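Local coordinates for MMACHC-like protein (Caenorhabditis elegans, PDB 5UJC) that binds cobalamin for intracellular trafficking and probably removes the upper ligand of cyanocobalamin with flavin and NADPH, and of alkylcobalamins with glutathione, at residues A[21-25]-A[63-68]; A[27-31]-A[137-143]; A[69-74]-A[260-264]; A[118-122]-A[131-135]; A[170-174]-A[218-224]. The contacts are given in a common frame with arbitrary orientation. Where two conformers were deposited one is given. Residues are numbered along the deposited sequence.

Contact 1 (A[21-25]-A[63-68]); sequences SHEGF and DMFDVA
Residues 21-25 link helix 5-18 to strand 25-31. Ser21 to Gly24 make a type I beta turn, closed by Gly24 N to Ser21 O at 3.1 Å. Residues 63-68 are helical, with a wider pi-type turn at 64-68: Ala68 N bonds Asp63 O at 3.1 Å. The CA atoms of Gly24 and Met64 are 4.0 Å apart, those of Glu23 and Ala68 5.2 Å. Gly24 has phi/psi 101/31, and a CB there would clash with Met64 N, so glycine is required. Glu23 is m at chi1 and chi2. Glu23 OE1 lies 3.4 Å from Ala68 CB and Glu23 OE2 3.7 Å from Val67 CG1; OE2 salt-bridges Lys71. The turn packs against the first turns of helix 62-80, after strand 53-60. Met64 CA makes a CA-H...O contact of 3.3 Å with Glu23 O. Phe25 (chi1 m, chi2 -82°) places CZ 3.7 Å from CG of Met64 (chi1 t, chi2 -142°, chi3 p). Met64 SD is 5.2 Å from the Phe25 centroid, an oblique Met-aromatic contact. Water 1 donates to Asp63 OD2 (chi1 m) and Ser21 O, both at 2.9 Å; water 2 donates to Asp63 OD2 at 2.7 Å and His22 O at 2.6 Å.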
# COMPACT_ATOMS: atom_id res chain seq x y z
N SER A 21 -12.28 -6.08 -4.76
CA SER A 21 -11.57 -7.03 -3.95
C SER A 21 -11.05 -8.20 -4.77
O SER A 21 -9.94 -8.66 -4.55
CB SER A 21 -12.44 -7.53 -2.77
OG SER A 21 -13.77 -7.77 -3.16
N HIS A 22 -11.83 -8.67 -5.73
CA HIS A 22 -11.40 -9.77 -6.55
C HIS A 22 -10.14 -9.46 -7.35
O HIS A 22 -9.27 -10.36 -7.54
CB HIS A 22 -12.55 -10.20 -7.51
CG HIS A 22 -12.11 -11.05 -8.66
ND1 HIS A 22 -11.96 -12.42 -8.58
CD2 HIS A 22 -11.82 -10.72 -9.95
CE1 HIS A 22 -11.57 -12.90 -9.74
NE2 HIS A 22 -11.47 -11.89 -10.59
N GLU A 23 -10.02 -8.21 -7.83
CA GLU A 23 -8.87 -7.75 -8.64
C GLU A 23 -7.73 -7.24 -7.76
O GLU A 23 -6.72 -6.74 -8.27
CB GLU A 23 -9.29 -6.59 -9.60
CG GLU A 23 -10.23 -6.98 -10.77
CD GLU A 23 -9.62 -7.96 -11.80
OE1 GLU A 23 -8.75 -7.55 -12.60
OE2 GLU A 23 -10.09 -9.12 -11.89
N GLY A 24 -7.91 -7.32 -6.45
CA GLY A 24 -6.82 -7.10 -5.54
C GLY A 24 -6.72 -5.77 -4.87
O GLY A 24 -5.64 -5.39 -4.45
N PHE A 25 -7.87 -5.12 -4.62
CA PHE A 25 -7.88 -3.87 -3.83
C PHE A 25 -8.79 -3.95 -2.64
O PHE A 25 -9.83 -4.63 -2.69
CB PHE A 25 -8.34 -2.70 -4.72
CG PHE A 25 -7.43 -2.44 -5.89
CD1 PHE A 25 -6.28 -1.68 -5.73
CD2 PHE A 25 -7.72 -2.96 -7.16
CE1 PHE A 25 -5.44 -1.43 -6.81
CE2 PHE A 25 -6.88 -2.72 -8.22
CZ PHE A 25 -5.74 -1.95 -8.05
N ASP A 63 -3.67 -10.37 -5.35
CA ASP A 63 -4.26 -10.43 -6.69
C ASP A 63 -4.12 -9.13 -7.53
O ASP A 63 -4.33 -9.18 -8.72
CB ASP A 63 -5.72 -10.87 -6.64
CG ASP A 63 -5.88 -12.36 -6.37
OD1 ASP A 63 -4.90 -13.11 -6.50
OD2 ASP A 63 -6.99 -12.78 -6.09
N MET A 64 -3.72 -8.01 -6.91
CA MET A 64 -3.48 -6.81 -7.71
C MET A 64 -2.45 -7.11 -8.78
O MET A 64 -2.68 -6.89 -9.98
CB MET A 64 -3.03 -5.62 -6.86
CG MET A 64 -2.93 -4.32 -7.66
SD MET A 64 -1.53 -3.26 -7.23
CE MET A 64 -0.12 -4.28 -7.75
N PHE A 65 -1.32 -7.65 -8.36
CA PHE A 65 -0.26 -8.04 -9.30
C PHE A 65 -0.64 -9.32 -10.07
O PHE A 65 -0.50 -9.39 -11.30
CB PHE A 65 1.05 -8.22 -8.52
CG PHE A 65 2.21 -8.66 -9.36
CD1 PHE A 65 2.44 -10.02 -9.61
CD2 PHE A 65 3.11 -7.73 -9.87
CE1 PHE A 65 3.57 -10.42 -10.31
CE2 PHE A 65 4.19 -8.13 -10.61
CZ PHE A 65 4.44 -9.48 -10.81
N ASP A 66 -1.06 -10.36 -9.33
CA ASP A 66 -1.21 -11.68 -9.92
C ASP A 66 -2.38 -11.80 -10.91
O ASP A 66 -2.35 -12.66 -11.77
CB ASP A 66 -1.31 -12.75 -8.84
CG ASP A 66 -0.00 -12.95 -8.07
OD1 ASP A 66 1.05 -12.84 -8.69
OD2 ASP A 66 -0.05 -13.29 -6.85
N VAL A 67 -3.40 -10.97 -10.73
CA VAL A 67 -4.58 -11.02 -11.57
C VAL A 67 -4.74 -9.73 -12.38
O VAL A 67 -4.68 -9.75 -13.62
CB VAL A 67 -5.84 -11.30 -10.76
CG1 VAL A 67 -7.08 -11.31 -11.66
CG2 VAL A 67 -5.71 -12.62 -10.01
N ALA A 68 -4.92 -8.60 -11.70
CA ALA A 68 -5.29 -7.35 -12.42
C ALA A 68 -4.14 -6.82 -13.30
O ALA A 68 -4.33 -6.48 -14.47
CB ALA A 68 -5.78 -6.29 -11.46
O HOH W 1 -8.33 -11.05 -4.19
O HOH W 2 -8.86 -12.93 -8.03

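Contact 2 (A[27-31]-A[137-143])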
# COMPACT_ATOMS: atom_id res chain seq x y z
N SER A 27 -10.45 -1.02 0.45
CA SER A 27 -10.49 0.35 0.96
C SER A 27 -10.94 0.39 2.39
O SER A 27 -11.75 -0.45 2.84
CB SER A 27 -11.34 1.27 0.08
OG SER A 27 -12.70 1.06 0.27
N HIS A 28 -10.41 1.39 3.12
CA HIS A 28 -10.69 1.56 4.54
C HIS A 28 -10.90 3.05 4.83
O HIS A 28 -10.06 3.88 4.48
CB HIS A 28 -9.51 1.05 5.37
CG HIS A 28 -9.19 -0.39 5.12
ND1 HIS A 28 -9.61 -1.38 5.95
CD2 HIS A 28 -8.51 -0.99 4.12
CE1 HIS A 28 -9.19 -2.55 5.49
NE2 HIS A 28 -8.54 -2.33 4.36
N MET A 29 -12.01 3.38 5.48
CA MET A 29 -12.36 4.76 5.76
C MET A 29 -11.69 5.23 7.05
O MET A 29 -11.58 4.47 8.03
CB MET A 29 -13.87 4.91 5.85
CG MET A 29 -14.34 6.35 5.85
SD MET A 29 -16.08 6.59 5.58
CE MET A 29 -16.76 5.97 7.06
N PHE A 30 -11.28 6.50 7.08
CA PHE A 30 -10.80 7.10 8.31
C PHE A 30 -10.97 8.60 8.29
O PHE A 30 -11.30 9.17 7.26
CB PHE A 30 -9.34 6.72 8.59
CG PHE A 30 -8.34 7.28 7.59
CD1 PHE A 30 -8.16 6.69 6.34
CD2 PHE A 30 -7.54 8.36 7.93
CE1 PHE A 30 -7.23 7.19 5.45
CE2 PHE A 30 -6.59 8.85 7.05
CZ PHE A 30 -6.42 8.25 5.82
N LYS A 31 -10.82 9.22 9.46
CA LYS A 31 -10.94 10.66 9.58
C LYS A 31 -9.55 11.28 9.54
O LYS A 31 -8.63 10.79 10.17
CB LYS A 31 -11.63 11.03 10.91
CG LYS A 31 -13.04 10.50 11.04
CD LYS A 31 -13.66 10.87 12.38
CE LYS A 31 -13.00 10.13 13.55
NZ LYS A 31 -13.93 10.01 14.70
N CYS A 137 -1.66 5.69 8.37
CA CYS A 137 -3.04 5.59 7.89
C CYS A 137 -3.62 4.19 8.15
O CYS A 137 -4.74 4.05 8.57
CB CYS A 137 -3.17 5.90 6.39
SG CYS A 137 -2.79 7.59 5.94
N GLY A 138 -2.84 3.17 7.82
CA GLY A 138 -3.32 1.81 7.97
C GLY A 138 -3.66 1.45 9.39
O GLY A 138 -4.64 0.70 9.65
N HIS A 139 -2.88 1.98 10.32
CA HIS A 139 -3.12 1.69 11.73
C HIS A 139 -4.37 2.43 12.25
O HIS A 139 -5.27 1.82 12.85
CB HIS A 139 -1.89 2.07 12.54
CG HIS A 139 -1.89 1.53 13.94
ND1 HIS A 139 -1.30 0.34 14.27
CD2 HIS A 139 -2.41 2.03 15.09
CE1 HIS A 139 -1.44 0.12 15.56
NE2 HIS A 139 -2.12 1.13 16.08
N VAL A 140 -4.47 3.74 11.96
CA VAL A 140 -5.59 4.49 12.45
C VAL A 140 -6.90 4.09 11.77
O VAL A 140 -7.98 4.22 12.37
CB VAL A 140 -5.38 6.02 12.40
CG1 VAL A 140 -4.11 6.42 13.16
CG2 VAL A 140 -5.38 6.56 10.98
N ALA A 141 -6.81 3.55 10.55
CA ALA A 141 -8.01 3.05 9.84
C ALA A 141 -8.38 1.62 10.24
O ALA A 141 -9.41 1.11 9.81
CB ALA A 141 -7.82 3.13 8.35
N GLY A 142 -7.51 0.97 11.01
CA GLY A 142 -7.74 -0.42 11.44
C GLY A 142 -7.39 -1.47 10.40
O GLY A 142 -7.73 -2.63 10.58
N ALA A 143 -6.77 -1.05 9.30
CA ALA A 143 -6.47 -1.98 8.20
C ALA A 143 -5.34 -2.93 8.49
O ALA A 143 -5.38 -4.09 8.07
CB ALA A 143 -6.16 -1.20 6.92
O HOH W 3 -10.34 -1.30 8.60
O HOH W 4 -11.83 2.06 9.05
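Apolar contacts dominate between residues 27-31 of strand 25-31 and the last turn of helix 134-140 with the residues after it. Phe30, with chi1 in p, points toward the helix. Phe30 CZ is 3.7 Å from Cys137 SG, its CD2 4.1 Å from Val140 CG2 and its CB 3.9 Å from Ala141 CB. Ala141 CB also lies 4.0 Å from His28 CB. Two contacts involve aromatic rings. Ala143 CB sits over the His28 ring, 3.5 Å from the centroid and 2° off the normal, a CH-pi contact. Cys137 SG is 4.7 Å from the Phe30 centroid in an oblique sulfur-aromatic contact. The helix is packed on an edge strand of the four-stranded antiparallel sheet, and it ends in a Schellman motif at Gly142, whose phi is 81°. That turn brings Ala143 CB to the face of the His28 ring. Phe30 also touches Val189 of strand 185-196. No direct hydrogen bond crosses the contact; waters do the bridging. Water 3 bonds His28 ND1 at 2.7 Å and Ala141 O at 2.9 Å. Water 4 donates to Met29 O at 2.6 Å and Ala141 O at 2.7 Å. His28 NE2 bonds Glu26, and His139 of the same helix touches the bound cobalamin.

Contact 3 (A[69-74]-A[260-264])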
# COMPACT_ATOMS: atom_id res chain seq x y z
N PHE A 69 -2.96 -6.74 -12.73
CA PHE A 69 -1.81 -6.26 -13.44
C PHE A 69 -1.42 -7.21 -14.58
O PHE A 69 -1.09 -6.77 -15.66
CB PHE A 69 -0.64 -6.07 -12.47
CG PHE A 69 0.67 -5.68 -13.11
CD1 PHE A 69 0.82 -4.47 -13.76
CD2 PHE A 69 1.77 -6.50 -12.99
CE1 PHE A 69 2.02 -4.13 -14.32
CE2 PHE A 69 2.97 -6.12 -13.49
CZ PHE A 69 3.10 -4.95 -14.18
N ARG A 70 -1.53 -8.51 -14.33
CA ARG A 70 -1.27 -9.48 -15.38
C ARG A 70 -2.18 -9.24 -16.60
O ARG A 70 -1.70 -9.23 -17.74
CB ARG A 70 -1.42 -10.89 -14.85
CG ARG A 70 -1.17 -11.97 -15.90
CD ARG A 70 -1.03 -13.33 -15.26
NE ARG A 70 -0.79 -14.37 -16.25
CZ ARG A 70 -0.45 -15.61 -15.95
NH1 ARG A 70 -0.28 -15.99 -14.67
NH2 ARG A 70 -0.23 -16.49 -16.92
N LYS A 71 -3.49 -9.02 -16.36
CA LYS A 71 -4.41 -8.72 -17.45
C LYS A 71 -3.97 -7.46 -18.22
O LYS A 71 -4.02 -7.42 -19.46
CB LYS A 71 -5.82 -8.57 -16.93
CG LYS A 71 -6.47 -9.85 -16.51
CD LYS A 71 -7.86 -9.63 -15.95
CE LYS A 71 -8.34 -10.84 -15.15
NZ LYS A 71 -9.69 -10.59 -14.55
N TRP A 72 -3.53 -6.45 -17.48
CA TRP A 72 -3.13 -5.20 -18.06
C TRP A 72 -1.86 -5.39 -18.93
O TRP A 72 -1.79 -4.87 -20.05
CB TRP A 72 -2.90 -4.16 -16.94
CG TRP A 72 -2.50 -2.78 -17.40
CD1 TRP A 72 -3.33 -1.69 -17.58
CD2 TRP A 72 -1.16 -2.29 -17.56
NE1 TRP A 72 -2.58 -0.58 -17.90
CE2 TRP A 72 -1.26 -0.91 -17.90
CE3 TRP A 72 0.11 -2.89 -17.48
CZ2 TRP A 72 -0.12 -0.11 -18.15
CZ3 TRP A 72 1.24 -2.09 -17.72
CH2 TRP A 72 1.11 -0.71 -18.04
N VAL A 73 -0.90 -6.17 -18.43
CA VAL A 73 0.33 -6.42 -19.19
C VAL A 73 0.03 -7.20 -20.48
O VAL A 73 0.59 -6.92 -21.54
CB VAL A 73 1.35 -7.19 -18.35
CG1 VAL A 73 2.50 -7.68 -19.20
CG2 VAL A 73 1.87 -6.31 -17.24
N VAL A 74 -0.87 -8.18 -20.39
CA VAL A 74 -1.29 -8.94 -21.58
C VAL A 74 -1.87 -7.99 -22.63
O VAL A 74 -1.51 -8.05 -23.83
CB VAL A 74 -2.29 -10.05 -21.20
CG1 VAL A 74 -2.92 -10.66 -22.45
CG2 VAL A 74 -1.57 -11.11 -20.40
N LEU A 260 8.25 -11.00 -16.18
CA LEU A 260 6.91 -11.00 -16.75
C LEU A 260 6.82 -11.63 -18.13
O LEU A 260 5.71 -11.86 -18.61
CB LEU A 260 6.37 -9.58 -16.81
CG LEU A 260 6.37 -8.82 -15.50
CD1 LEU A 260 5.67 -7.47 -15.69
CD2 LEU A 260 5.68 -9.57 -14.34
N ARG A 261 7.95 -11.89 -18.77
CA ARG A 261 7.93 -12.38 -20.14
C ARG A 261 6.98 -13.63 -20.34
O ARG A 261 6.16 -13.65 -21.27
CB ARG A 261 9.33 -12.65 -20.68
CG ARG A 261 9.35 -13.08 -22.14
CD ARG A 261 10.74 -13.42 -22.62
NE ARG A 261 11.59 -12.24 -22.70
CZ ARG A 261 11.70 -11.43 -23.76
NH1 ARG A 261 11.00 -11.65 -24.87
NH2 ARG A 261 12.51 -10.39 -23.72
N PRO A 262 7.04 -14.60 -19.41
CA PRO A 262 6.17 -15.77 -19.60
C PRO A 262 4.65 -15.47 -19.67
O PRO A 262 3.92 -16.22 -20.30
CB PRO A 262 6.50 -16.67 -18.41
CG PRO A 262 7.92 -16.32 -18.07
CD PRO A 262 7.98 -14.81 -18.29
N TRP A 263 4.19 -14.42 -18.98
CA TRP A 263 2.79 -14.06 -19.01
C TRP A 263 2.26 -13.80 -20.42
O TRP A 263 1.05 -13.91 -20.66
CB TRP A 263 2.57 -12.80 -18.19
CG TRP A 263 2.64 -12.96 -16.71
CD1 TRP A 263 2.78 -14.12 -15.99
CD2 TRP A 263 2.46 -11.90 -15.75
NE1 TRP A 263 2.73 -13.82 -14.61
CE2 TRP A 263 2.51 -12.47 -14.45
CE3 TRP A 263 2.25 -10.51 -15.87
CZ2 TRP A 263 2.32 -11.71 -13.29
CZ3 TRP A 263 2.09 -9.76 -14.74
CH2 TRP A 263 2.13 -10.36 -13.45
N VAL A 264 3.13 -13.32 -21.30
CA VAL A 264 2.67 -12.89 -22.63
C VAL A 264 3.33 -13.60 -23.78
O VAL A 264 2.81 -13.53 -24.91
CB VAL A 264 2.78 -11.37 -22.81
CG1 VAL A 264 2.03 -10.67 -21.70
CG2 VAL A 264 4.21 -10.91 -22.87
O HOH W 5 -0.95 -14.56 -19.06
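Trp263 receives the guanidinium of Arg70 flat on one face of its indole. The planes meet at 8° and the centres are 4.0 Å apart. Arg70 is extended, with chi1 to chi3 all t. Arg70 CD lies 3.7 Å from the centroid of the Trp263 five-membered ring, directly over the face. Arg70 CZ is 4.0 Å from that Trp263 centroid, off-centre, giving a cation-pi contact. The indole also reaches the helix backbone, with Trp263 CZ3 3.4 Å from Arg70 CA. Along the edge of the indole, Phe69 CD2 is 3.7 Å from Trp263 CZ3, and Val73 CB is 4.2 Å from Trp263 CE3. Apolar contacts complete the interface. Phe69 CE2 meets Leu260 CD1 at 3.7 Å, and Val74 CA meets Val264 CG1 at 3.7 Å. The two helical segments cross at -66°, with axes 9.8 Å apart at closest approach. The contact joins the C-terminal helix 257-265 to helix 62-80, away from the cobalamin. Phe65, one turn earlier, extends the aromatic cluster. Water 5 accepts from Arg70 NE at 2.8 Å and donates to Trp263 O at 2.6 Å. The arginine thus keeps NE hydrated by water 5, while its methylenes and pi face cover the tryptophan.

Contact 4 (A[118-122]-A[131-135]); sequences ILHDY and KILMQ
Residues 118-120 (Leu119 phi/psi -121/134) end the edge strand 117-120 of the four-stranded antiparallel sheet, and Asp121 (-56/-33) and Tyr122 turn off it. After Lys131 (-71/-30), Ile132 (-149/140) and Leu133 (-95/104) are extended and lead into helix 134-140, with Leu133 at the N-cap position. These two segments form one wall of the cobalamin pocket, where Asp121 O and Ile132 O both accept from N62 of the bound co-methylcobalamin and Met134 N bonds its O63. Leu119 and Ile132 face each other with CA atoms 6.9 Å apart, Asp121 and Met134 at 6.3 Å. No direct hydrogen bond links the segments. Leu119 is m, t and points toward 131-135: Leu119 CB is 3.9 Å from Ile132 CG2, and its CD2 is 3.8 Å from Lys131 CD. Ile132 is t, t and also rests on Val189 of strand 185-196. Met134 is m, m, t. This brings Met134 CE against the backbone at the strand end, 3.8 Å from Leu119 O, 3.6 Å from His120 C and 3.4 Å from Asp121 N. Asp121 is p at chi1, with CB 3.9 Å from Met134 CG; its carboxylate is directed off the 131-135 segment. His120 points away and bonds Ser188 through ND1. Water 6 fills the gap, accepting from Ile132 N at 3.0 Å and hydrogen-bonded to His120 O at 2.9 Å.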
# COMPACT_ATOMS: atom_id res chain seq x y z
N ILE A 118 -5.94 13.01 -4.33
CA ILE A 118 -5.35 11.67 -4.31
C ILE A 118 -3.87 11.77 -3.98
O ILE A 118 -3.14 12.55 -4.61
CB ILE A 118 -5.51 10.91 -5.68
CG1 ILE A 118 -6.96 10.94 -6.19
CG2 ILE A 118 -4.96 9.48 -5.53
CD1 ILE A 118 -7.19 10.10 -7.44
N LEU A 119 -3.44 11.02 -2.96
CA LEU A 119 -2.03 10.94 -2.57
C LEU A 119 -1.60 9.50 -2.65
O LEU A 119 -2.29 8.63 -2.16
CB LEU A 119 -1.85 11.44 -1.11
CG LEU A 119 -2.12 12.93 -0.90
CD1 LEU A 119 -2.00 13.27 0.59
CD2 LEU A 119 -1.15 13.80 -1.71
N HIS A 120 -0.45 9.25 -3.26
CA HIS A 120 0.06 7.87 -3.38
C HIS A 120 1.11 7.58 -2.35
O HIS A 120 1.67 8.50 -1.73
CB HIS A 120 0.64 7.67 -4.78
CG HIS A 120 -0.31 8.04 -5.85
ND1 HIS A 120 -1.56 7.47 -5.98
CD2 HIS A 120 -0.23 8.99 -6.81
CE1 HIS A 120 -2.20 8.05 -6.98
NE2 HIS A 120 -1.41 8.97 -7.51
N ASP A 121 1.41 6.31 -2.15
CA ASP A 121 2.51 5.93 -1.25
C ASP A 121 3.85 6.60 -1.65
O ASP A 121 4.65 6.94 -0.80
CB ASP A 121 2.66 4.40 -1.16
CG ASP A 121 3.09 3.77 -2.45
OD1 ASP A 121 2.39 3.97 -3.46
OD2 ASP A 121 4.12 3.08 -2.44
N TYR A 122 4.05 6.78 -2.94
CA TYR A 122 5.26 7.37 -3.47
C TYR A 122 5.20 8.88 -3.67
O TYR A 122 6.19 9.47 -4.11
CB TYR A 122 5.64 6.69 -4.78
CG TYR A 122 4.57 6.69 -5.84
CD1 TYR A 122 4.32 7.80 -6.60
CD2 TYR A 122 3.76 5.60 -6.03
CE1 TYR A 122 3.32 7.80 -7.56
CE2 TYR A 122 2.76 5.59 -6.98
CZ TYR A 122 2.59 6.66 -7.79
OH TYR A 122 1.60 6.63 -8.78
N LYS A 131 4.25 12.71 1.19
CA LYS A 131 3.07 13.51 1.45
C LYS A 131 2.14 12.91 2.46
O LYS A 131 1.40 13.66 3.12
CB LYS A 131 2.33 13.81 0.16
CG LYS A 131 3.14 14.63 -0.82
CD LYS A 131 2.26 15.38 -1.83
CE LYS A 131 1.76 16.69 -1.24
NZ LYS A 131 1.52 17.72 -2.30
N ILE A 132 2.10 11.58 2.55
CA ILE A 132 1.26 10.93 3.54
C ILE A 132 1.90 9.63 3.98
O ILE A 132 2.53 8.93 3.16
CB ILE A 132 -0.18 10.73 3.04
CG1 ILE A 132 -1.12 10.42 4.22
CG2 ILE A 132 -0.25 9.66 1.96
CD1 ILE A 132 -2.57 10.58 3.87
N LEU A 133 1.83 9.34 5.28
CA LEU A 133 2.51 8.18 5.85
C LEU A 133 1.54 7.02 5.92
O LEU A 133 0.62 6.99 6.75
CB LEU A 133 3.09 8.53 7.24
CG LEU A 133 4.20 9.58 7.19
CD1 LEU A 133 4.67 9.87 8.57
CD2 LEU A 133 5.36 9.14 6.29
N MET A 134 1.71 6.09 4.99
CA MET A 134 0.71 5.05 4.77
C MET A 134 0.54 4.06 5.90
O MET A 134 -0.57 3.60 6.18
CB MET A 134 1.05 4.29 3.49
CG MET A 134 0.87 5.08 2.26
SD MET A 134 -0.84 5.55 2.02
CE MET A 134 -0.76 6.29 0.41
N GLN A 135 1.64 3.72 6.58
CA GLN A 135 1.54 2.78 7.70
C GLN A 135 0.76 3.38 8.85
O GLN A 135 -0.01 2.70 9.53
CB GLN A 135 2.92 2.30 8.14
CG GLN A 135 3.64 1.55 7.03
CD GLN A 135 5.13 1.56 7.21
OE1 GLN A 135 5.74 2.63 7.34
NE2 GLN A 135 5.74 0.38 7.24
O HOH W 6 3.23 9.91 0.27

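Contact 5 (A[170-174]-A[218-224])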
# COMPACT_ATOMS: atom_id res chain seq x y z
N LYS A 170 16.97 4.04 6.79
CA LYS A 170 16.67 3.92 8.19
C LYS A 170 16.08 2.59 8.51
O LYS A 170 15.51 1.95 7.67
CB LYS A 170 15.69 5.03 8.60
CG LYS A 170 16.28 6.43 8.41
CD LYS A 170 17.38 6.72 9.46
CE LYS A 170 18.19 7.95 9.08
NZ LYS A 170 17.36 9.18 9.03
N PHE A 171 16.17 2.20 9.77
CA PHE A 171 15.50 0.98 10.25
C PHE A 171 14.05 1.32 10.52
O PHE A 171 13.73 1.99 11.50
CB PHE A 171 16.23 0.44 11.50
CG PHE A 171 15.75 -0.94 11.95
CD1 PHE A 171 14.64 -1.08 12.75
CD2 PHE A 171 16.43 -2.08 11.57
CE1 PHE A 171 14.25 -2.31 13.23
CE2 PHE A 171 16.05 -3.33 12.03
CZ PHE A 171 14.96 -3.45 12.87
N ILE A 172 13.17 0.93 9.59
CA ILE A 172 11.78 1.36 9.60
C ILE A 172 10.82 0.29 10.09
O ILE A 172 11.14 -0.90 10.15
CB ILE A 172 11.31 1.91 8.22
CG1 ILE A 172 11.46 0.85 7.11
CG2 ILE A 172 12.10 3.17 7.86
CD1 ILE A 172 10.67 1.16 5.86
N GLY A 173 9.63 0.74 10.46
CA GLY A 173 8.60 -0.19 10.93
C GLY A 173 7.91 -0.94 9.81
O GLY A 173 8.15 -0.69 8.61
N LEU A 174 6.99 -1.81 10.22
CA LEU A 174 6.34 -2.77 9.35
C LEU A 174 4.90 -2.93 9.78
O LEU A 174 4.62 -3.14 10.97
CB LEU A 174 7.02 -4.14 9.44
CG LEU A 174 6.37 -5.29 8.66
CD1 LEU A 174 6.48 -5.05 7.15
CD2 LEU A 174 7.04 -6.60 9.04
N ALA A 218 10.73 -9.85 13.17
CA ALA A 218 10.04 -9.46 11.93
C ALA A 218 10.65 -8.17 11.37
O ALA A 218 10.87 -8.04 10.15
CB ALA A 218 8.56 -9.28 12.19
N LEU A 219 10.91 -7.20 12.26
CA LEU A 219 11.46 -5.94 11.83
C LEU A 219 12.88 -6.09 11.28
O LEU A 219 13.25 -5.40 10.30
CB LEU A 219 11.40 -4.90 12.95
CG LEU A 219 9.99 -4.41 13.31
CD1 LEU A 219 9.98 -3.57 14.56
CD2 LEU A 219 9.39 -3.67 12.18
N GLU A 220 13.68 -6.96 11.88
CA GLU A 220 15.00 -7.28 11.34
C GLU A 220 14.91 -7.96 9.97
O GLU A 220 15.64 -7.62 9.06
CB GLU A 220 15.81 -8.11 12.32
CG GLU A 220 16.21 -7.31 13.58
CD GLU A 220 17.05 -8.08 14.57
OE1 GLU A 220 17.57 -9.15 14.22
OE2 GLU A 220 17.23 -7.58 15.72
N LYS A 221 14.00 -8.92 9.83
CA LYS A 221 13.84 -9.62 8.55
C LYS A 221 13.42 -8.64 7.46
O LYS A 221 13.85 -8.73 6.31
CB LYS A 221 12.81 -10.75 8.66
CG LYS A 221 13.32 -12.02 9.36
CD LYS A 221 14.36 -12.79 8.52
CE LYS A 221 13.93 -13.03 7.06
NZ LYS A 221 14.77 -14.04 6.33
N PHE A 222 12.57 -7.69 7.82
CA PHE A 222 12.11 -6.66 6.89
C PHE A 222 13.27 -5.74 6.47
O PHE A 222 13.52 -5.54 5.29
CB PHE A 222 10.97 -5.87 7.53
CG PHE A 222 10.41 -4.75 6.68
CD1 PHE A 222 10.00 -4.98 5.37
CD2 PHE A 222 10.26 -3.46 7.21
CE1 PHE A 222 9.45 -3.96 4.62
CE2 PHE A 222 9.71 -2.46 6.45
CZ PHE A 222 9.29 -2.71 5.17
N ASN A 223 13.95 -5.16 7.44
CA ASN A 223 14.97 -4.16 7.12
C ASN A 223 16.22 -4.75 6.51
O ASN A 223 16.83 -4.11 5.65
CB ASN A 223 15.30 -3.33 8.33
CG ASN A 223 14.23 -2.29 8.61
OD1 ASN A 223 14.08 -1.32 7.85
ND2 ASN A 223 13.42 -2.53 9.65
N TYR A 224 16.61 -5.95 6.94
CA TYR A 224 17.90 -6.56 6.55
C TYR A 224 17.78 -7.59 5.42
O TYR A 224 18.78 -7.87 4.75
CB TYR A 224 18.57 -7.21 7.74
CG TYR A 224 18.78 -6.29 8.94
CD1 TYR A 224 19.00 -4.92 8.78
CD2 TYR A 224 18.85 -6.82 10.22
CE1 TYR A 224 19.23 -4.10 9.87
CE2 TYR A 224 19.07 -6.01 11.31
CZ TYR A 224 19.26 -4.65 11.13
OH TYR A 224 19.51 -3.88 12.24
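Asn223 clamps the backbone of Ile172 with both ends of its amide. Ile172 N donates to Asn223 OD1 at 3.0 Å, and Asn223 ND2 donates to Ile172 O at 2.8 Å. Asn223 ND2 also bonds Leu219 O at 2.9 Å, within its own helix. OD1 has a further partner, N45 of the bound cobalamin, and Lys170 O bonds N52 of that ligand. Loop 170-174 and helix 212-225 therefore form a joint part of the cobalamin pocket. Around the clamp, Asn223 ND2 lies over one face of the Phe171 ring, 3.6 Å from Phe171 CD2. The edge of Phe171 is turned toward the face of Tyr224 in an offset edge-to-face pair, centroids 5.5 Å apart. Phe171 CZ lies 3.8 Å from Leu219 CB. Further along, Ile172 CD1 is 3.8 Å from Phe222 CE2. Leu174 CD1 sits over the Phe222 ring, 3.8 Å from the centroid, and Leu174 CB is 3.7 Å from Leu219 CD2.

In the fold
Contacts 1 and 3 share helix 62-80, about 13 Å apart between centres; a probable hydrogen bond from Phe69 N to Met64 O and the Glu23-Lys71 salt bridge join them. Contacts 2 and 4 share helix 134-140 and reach the same four-stranded sheet, with centres about 13 Å apart; along the chain contact 4 is nested inside contact 2. Contact 5 follows contact 4, about 19 Å away between centres, linked by a probable hydrogen bond, Gln135 NE2 to Gly173 O. Contacts 4 and 5 hold ten of the 27 cobalamin-pocket residues. Contact 3, about 31 Å from contact 5 between centres, encloses both in sequence. Contacts 2, 4 and 5 thus gather round the cobalamin, while contact 3 lies away from it.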